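Local coordinates for autophagy protein 5 (Saccharomyces cerevisiae, PDB 2DYO) that takes part in autophagic vesicle formation and cytoplasm-to-vacuole transport, and is required for nucleophagy and mitophagy, at residues 17-22 / 116-121; 74-79 / 127-132. One frame throughout, in Å; residues are numbered along the deposited sequence.

Overall arrangement
Both contacts belong to one mixed sheet, in which strand 118-126 lies between strands 15-22 and 74-79. Interaction 1 joins two parallel strands through the main chain, with buried valine, leucine and isoleucine side chains on one face and a partly exposed, more polar face on the other, where a second protein chain packs. Interaction 2 lies at the surface: the loop that leaves the end of strand 118-126 folds back over aromatic side chains of strand 74-79, without a hydrogen bond across. The two contacts, their centres about 18 Å apart, meet where I121 packs on F77 and L119 on H79. Main-chain bonds carry the first contact and apolar and CH-pi packing the second.

Interaction 1: residues 17-22 / 116-121; sequences NVLVSI and LTFLRI
Strands 17-22 and 118-121 run parallel in the sheet of the ubiquitin-like UblA domain, their short axes 18° apart, with V18 beside L119 and V20 beside I121. L119 bonds strand 17-22 through both its backbone polar atoms: its N donates to N17 O (2.8 Å), and its O accepts from L19 N. L19 O then takes I121 N (2.8 Å, nearly straight at 170°), and S21 N donates to I121 O. This first-to-last pairing of parallel strands fits the beta-grasp fold, in which the N-terminal and C-terminal strands are central neighbours. On the face of V18 and I121, V18 CG2 lies against L119 CB (4.1 Å) and V18 CG1 against I121 CG1; L119 also packs on L97 of helix 90-98. Across the sheet, L19 CB sits at the edge of the F118 ring, touching CD2 at 4.0 Å. L19 CD2 comes over one face of the R120 guanidinium, 3.7 Å from NE, as the two side chains lie alongside each other. At the start of the pairing T117 O is gripped twice, by N17 ND2 (3.2 Å) and by a water that donates to it at 2.6 Å and accepts from N17 N. The N17 amide is pinned further by R41, which bonds OD1, and by the backbone of another protein chain, which bonds ND2; an aromatic side chain of that chain packs on F118.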
loop_
_atom_site.group_PDB
_atom_site.type_symbol
_atom_site.label_atom_id
_atom_site.label_comp_id
_atom_site.label_asym_id
_atom_site.label_seq_id
_atom_site.Cartn_x
_atom_site.Cartn_y
_atom_site.Cartn_z
ATOM N N ASN A 17 -11.327 -1.199 -6.158
ATOM C CA ASN A 17 -12.098 -0.302 -7.004
ATOM C C ASN A 17 -11.759 1.060 -6.407
ATOM O O ASN A 17 -11.881 1.256 -5.199
ATOM C CB ASN A 17 -13.610 -0.551 -6.866
ATOM C CG ASN A 17 -14.045 -1.882 -7.446
ATOM O OD1 ASN A 17 -13.605 -2.278 -8.527
ATOM N ND2 ASN A 17 -14.933 -2.573 -6.739
ATOM N N VAL A 18 -11.318 1.994 -7.241
ATOM C CA VAL A 18 -10.966 3.317 -6.745
ATOM C C VAL A 18 -11.661 4.419 -7.526
ATOM O O VAL A 18 -11.560 4.497 -8.753
ATOM C CB VAL A 18 -9.441 3.550 -6.810
ATOM C CG1 VAL A 18 -9.113 4.983 -6.400
ATOM C CG2 VAL A 18 -8.733 2.558 -5.898
ATOM N N LEU A 19 -12.375 5.270 -6.803
ATOM C CA LEU A 19 -13.080 6.375 -7.424
ATOM C C LEU A 19 -12.293 7.647 -7.173
ATOM O O LEU A 19 -12.267 8.162 -6.057
ATOM C CB LEU A 19 -14.488 6.507 -6.831
ATOM C CG LEU A 19 -15.394 7.533 -7.515
ATOM C CD1 LEU A 19 -15.521 7.185 -8.992
ATOM C CD2 LEU A 19 -16.764 7.557 -6.835
ATOM N N VAL A 20 -11.636 8.147 -8.214
ATOM C CA VAL A 20 -10.854 9.367 -8.088
ATOM C C VAL A 20 -11.647 10.576 -8.572
ATOM O O VAL A 20 -12.225 10.560 -9.661
ATOM C CB VAL A 20 -9.541 9.281 -8.904
ATOM C CG1 VAL A 20 -8.768 10.591 -8.779
ATOM C CG2 VAL A 20 -8.691 8.119 -8.403
ATOM N N SER A 21 -11.671 11.622 -7.758
ATOM C CA SER A 21 -12.369 12.845 -8.124
ATOM C C SER A 21 -11.360 13.982 -8.144
ATOM O O SER A 21 -10.531 14.108 -7.241
ATOM C CB SER A 21 -13.476 13.154 -7.119
ATOM O OG SER A 21 -12.930 13.367 -5.832
ATOM N N ILE A 22 -11.431 14.805 -9.182
ATOM C CA ILE A 22 -10.526 15.937 -9.339
ATOM C C ILE A 22 -11.236 17.203 -8.880
ATOM O O ILE A 22 -12.217 17.615 -9.499
ATOM C CB ILE A 22 -10.123 16.119 -10.820
ATOM C CG1 ILE A 22 -9.631 14.788 -11.397
ATOM C CG2 ILE A 22 -9.059 17.200 -10.944
ATOM C CD1 ILE A 22 -8.464 14.174 -10.644
ATOM N N LEU A 116 -20.732 -2.102 -1.964
ATOM C CA LEU A 116 -19.673 -1.793 -2.914
ATOM C C LEU A 116 -18.404 -1.511 -2.130
ATOM O O LEU A 116 -18.374 -0.613 -1.290
ATOM C CB LEU A 116 -20.026 -0.569 -3.762
ATOM C CG LEU A 116 -18.902 -0.083 -4.690
ATOM C CD1 LEU A 116 -18.553 -1.173 -5.688
ATOM C CD2 LEU A 116 -19.330 1.182 -5.420
ATOM N N THR A 117 -17.366 -2.293 -2.381
ATOM C CA THR A 117 -16.099 -2.072 -1.703
ATOM C C THR A 117 -15.257 -1.203 -2.626
ATOM O O THR A 117 -14.851 -1.642 -3.698
ATOM C CB THR A 117 -15.348 -3.390 -1.443
ATOM O OG1 THR A 117 -16.145 -4.242 -0.611
ATOM C CG2 THR A 117 -14.023 -3.112 -0.743
ATOM N N PHE A 118 -15.017 0.039 -2.233
ATOM C CA PHE A 118 -14.204 0.918 -3.063
ATOM C C PHE A 118 -13.522 1.987 -2.241
ATOM O O PHE A 118 -13.888 2.235 -1.093
ATOM C CB PHE A 118 -15.052 1.566 -4.167
ATOM C CG PHE A 118 -16.028 2.597 -3.672
ATOM C CD1 PHE A 118 -16.990 2.275 -2.722
ATOM C CD2 PHE A 118 -16.000 3.890 -4.184
ATOM C CE1 PHE A 118 -17.911 3.230 -2.290
ATOM C CE2 PHE A 118 -16.914 4.848 -3.760
ATOM C CZ PHE A 118 -17.872 4.517 -2.811
ATOM N N LEU A 119 -12.516 2.611 -2.841
ATOM C CA LEU A 119 -11.758 3.660 -2.185
ATOM C C LEU A 119 -12.004 4.974 -2.909
ATOM O O LEU A 119 -11.740 5.098 -4.105
ATOM C CB LEU A 119 -10.265 3.311 -2.209
ATOM C CG LEU A 119 -9.295 4.262 -1.509
ATOM C CD1 LEU A 119 -9.659 4.392 -0.036
ATOM C CD2 LEU A 119 -7.874 3.725 -1.670
ATOM N N ARG A 120 -12.515 5.952 -2.175
ATOM C CA ARG A 120 -12.807 7.261 -2.733
ATOM C C ARG A 120 -11.629 8.199 -2.500
ATOM O O ARG A 120 -11.266 8.481 -1.358
ATOM C CB ARG A 120 -14.070 7.817 -2.080
ATOM C CG ARG A 120 -14.828 8.801 -2.938
ATOM C CD ARG A 120 -16.297 8.823 -2.549
ATOM N NE ARG A 120 -17.120 9.403 -3.606
ATOM C CZ ARG A 120 -18.438 9.265 -3.688
ATOM N NH1 ARG A 120 -19.092 8.562 -2.770
ATOM N NH2 ARG A 120 -19.103 9.819 -4.693
ATOM N N ILE A 121 -11.035 8.678 -3.588
ATOM C CA ILE A 121 -9.883 9.571 -3.510
ATOM C C ILE A 121 -10.131 10.879 -4.255
ATOM O O ILE A 121 -10.656 10.882 -5.368
ATOM C CB ILE A 121 -8.632 8.897 -4.106
ATOM C CG1 ILE A 121 -8.238 7.689 -3.254
ATOM C CG2 ILE A 121 -7.493 9.908 -4.216
ATOM C CD1 ILE A 121 -7.834 8.033 -1.837
HETATM O O HOH W 1 -12.677 -2.996 -4.248
#

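Interaction 2: residues 74-79 / 127-132; sequences YFWFEH and DSLPPT
W76, whose indole carries P130 on one face, donates NE1-H to E78 OE2 at 2.9 Å. The bond is bent (148° at the hydrogen) and uses the anti side of the carboxylate. Two residues on along strand 74-79, E78 thus helps to fix the rotation of the indole. The W76 side chain starts toward the loop 127-132, its CG set between the backbone N and the carbonyl carbon (chi1 68°), and W76 and P130 reach toward each other tip to tip. P130 CD stands over the six-membered ring, 3.4 Å from its centroid and only 6° off the normal, a CH-pi contact. P130 CG reaches the side of that ring nearer the pyrrole, 3.4 Å from W76 CZ2. L129 slides past the indole in the opposite direction: its CD1 touches W76 CE3 at 3.8 Å and Y74 CB at 4.0 Å, bridging the two aromatic residues. Further out, Y74 CD1 approaches D127 O (3.8 Å), while the D127 carboxylate forms a salt bridge with K73. An alanine in place of W76 would probably open a gap beneath P130 and L129, leave E78 OE2 without its indole donor and let the loop shift. The contact thus fastens the loop that follows strand 118-126 back onto the neighbouring antiparallel strand. No hydrogen bond crosses between the segments; their fit rests on an L129 methyl and on P130 ring methylenes, one of them next to the proline nitrogen and so probably slightly polarised, against an electron-rich indole.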
loop_
_atom_site.group_PDB
_atom_site.type_symbol
_atom_site.label_atom_id
_atom_site.label_comp_id
_atom_site.label_asym_id
_atom_site.label_seq_id
_atom_site.Cartn_x
_atom_site.Cartn_y
_atom_site.Cartn_z
ATOM N N TYR A 74 0.566 23.286 -4.105
ATOM C CA TYR A 74 0.989 21.910 -3.877
ATOM C C TYR A 74 -0.199 20.991 -4.150
ATOM O O TYR A 74 -1.353 21.402 -4.021
ATOM C CB TYR A 74 1.473 21.717 -2.437
ATOM C CG TYR A 74 2.830 22.326 -2.153
ATOM C CD1 TYR A 74 2.947 23.623 -1.655
ATOM C CD2 TYR A 74 3.997 21.601 -2.385
ATOM C CE1 TYR A 74 4.201 24.182 -1.390
ATOM C CE2 TYR A 74 5.249 22.145 -2.128
ATOM C CZ TYR A 74 5.347 23.434 -1.630
ATOM O OH TYR A 74 6.590 23.965 -1.370
ATOM N N PHE A 75 0.085 19.750 -4.532
ATOM C CA PHE A 75 -0.967 18.779 -4.828
ATOM C C PHE A 75 -0.851 17.557 -3.924
ATOM O O PHE A 75 0.249 17.061 -3.680
ATOM C CB PHE A 75 -0.866 18.326 -6.284
ATOM C CG PHE A 75 -0.885 19.451 -7.280
ATOM C CD1 PHE A 75 -0.132 19.368 -8.447
ATOM C CD2 PHE A 75 -1.661 20.586 -7.063
ATOM C CE1 PHE A 75 -0.147 20.396 -9.384
ATOM C CE2 PHE A 75 -1.684 21.622 -7.995
ATOM C CZ PHE A 75 -0.925 21.525 -9.157
ATOM N N TRP A 76 -1.989 17.075 -3.435
ATOM C CA TRP A 76 -2.013 15.894 -2.576
ATOM C C TRP A 76 -3.389 15.235 -2.609
ATOM O O TRP A 76 -4.367 15.837 -3.070
ATOM C CB TRP A 76 -1.618 16.263 -1.138
ATOM C CG TRP A 76 -2.588 17.136 -0.392
ATOM C CD1 TRP A 76 -3.675 16.731 0.327
ATOM C CD2 TRP A 76 -2.544 18.566 -0.277
ATOM N NE1 TRP A 76 -4.306 17.816 0.888
ATOM C CE2 TRP A 76 -3.634 18.954 0.532
ATOM C CE3 TRP A 76 -1.688 19.556 -0.781
ATOM C CZ2 TRP A 76 -3.894 20.292 0.852
ATOM C CZ3 TRP A 76 -1.947 20.889 -0.463
ATOM C CH2 TRP A 76 -3.042 21.241 0.346
ATOM N N PHE A 77 -3.460 13.993 -2.141
ATOM C CA PHE A 77 -4.719 13.263 -2.130
ATOM C C PHE A 77 -5.456 13.390 -0.815
ATOM O O PHE A 77 -4.855 13.580 0.243
ATOM C CB PHE A 77 -4.496 11.777 -2.402
ATOM C CG PHE A 77 -3.919 11.481 -3.752
ATOM C CD1 PHE A 77 -2.600 11.056 -3.878
ATOM C CD2 PHE A 77 -4.702 11.590 -4.897
ATOM C CE1 PHE A 77 -2.070 10.738 -5.123
ATOM C CE2 PHE A 77 -4.179 11.272 -6.151
ATOM C CZ PHE A 77 -2.860 10.845 -6.259
ATOM N N GLU A 78 -6.775 13.272 -0.894
ATOM C CA GLU A 78 -7.614 13.341 0.283
ATOM C C GLU A 78 -8.723 12.307 0.223
ATOM O O GLU A 78 -9.107 11.842 -0.852
ATOM C CB GLU A 78 -8.203 14.748 0.438
ATOM C CG GLU A 78 -7.344 15.659 1.295
ATOM C CD GLU A 78 -7.927 17.049 1.454
ATOM O OE1 GLU A 78 -9.170 17.184 1.439
ATOM O OE2 GLU A 78 -7.140 18.004 1.611
ATOM N N HIS A 79 -9.209 11.930 1.396
ATOM C CA HIS A 79 -10.291 10.971 1.526
ATOM C C HIS A 79 -11.218 11.568 2.574
ATOM O O HIS A 79 -10.829 11.756 3.727
ATOM C CB HIS A 79 -9.757 9.609 1.977
ATOM C CG HIS A 79 -10.831 8.603 2.255
ATOM N ND1 HIS A 79 -11.421 8.467 3.493
ATOM C CD2 HIS A 79 -11.438 7.701 1.447
ATOM C CE1 HIS A 79 -12.344 7.524 3.437
ATOM N NE2 HIS A 79 -12.375 7.043 2.207
ATOM N N ASP A 127 -1.846 26.005 -0.837
ATOM C CA ASP A 127 -0.588 26.689 -0.563
ATOM C C ASP A 127 0.048 26.189 0.726
ATOM O O ASP A 127 1.265 26.026 0.808
ATOM C CB ASP A 127 -0.814 28.202 -0.468
ATOM C CG ASP A 127 -1.171 28.822 -1.806
ATOM O OD1 ASP A 127 -0.356 28.714 -2.748
ATOM O OD2 ASP A 127 -2.263 29.418 -1.915
ATOM N N SER A 128 -0.782 25.953 1.736
ATOM C CA SER A 128 -0.291 25.464 3.016
ATOM C C SER A 128 -0.311 23.940 3.026
ATOM O O SER A 128 -1.330 23.317 3.335
ATOM C CB SER A 128 -1.149 26.013 4.161
ATOM O OG SER A 128 -2.511 25.653 4.009
ATOM N N LEU A 129 0.822 23.343 2.673
ATOM C CA LEU A 129 0.945 21.893 2.637
ATOM C C LEU A 129 0.640 21.315 4.016
ATOM O O LEU A 129 1.171 21.782 5.023
ATOM C CB LEU A 129 2.358 21.505 2.202
ATOM C CG LEU A 129 2.648 20.028 1.939
ATOM C CD1 LEU A 129 1.693 19.476 0.889
ATOM C CD2 LEU A 129 4.087 19.890 1.475
ATOM N N PRO A 130 -0.234 20.298 4.076
ATOM C CA PRO A 130 -0.620 19.651 5.334
ATOM C C PRO A 130 0.536 18.960 6.060
ATOM O O PRO A 130 1.478 18.466 5.436
ATOM C CB PRO A 130 -1.696 18.658 4.897
ATOM C CG PRO A 130 -2.289 19.310 3.694
ATOM C CD PRO A 130 -1.068 19.806 2.967
ATOM N N PRO A 131 0.460 18.905 7.397
ATOM C CA PRO A 131 1.476 18.285 8.253
ATOM C C PRO A 131 1.820 16.835 7.916
ATOM O O PRO A 131 0.950 15.966 7.894
ATOM C CB PRO A 131 0.882 18.436 9.657
ATOM C CG PRO A 131 -0.605 18.473 9.401
ATOM C CD PRO A 131 -0.684 19.371 8.200
ATOM N N THR A 132 3.107 16.603 7.660
ATOM C CA THR A 132 3.673 15.292 7.325
ATOM C C THR A 132 3.357 14.798 5.913
ATOM O O THR A 132 3.859 13.756 5.488
ATOM C CB THR A 132 3.240 14.192 8.331
ATOM O OG1 THR A 132 1.903 13.767 8.043
ATOM C CG2 THR A 132 3.314 14.718 9.761
#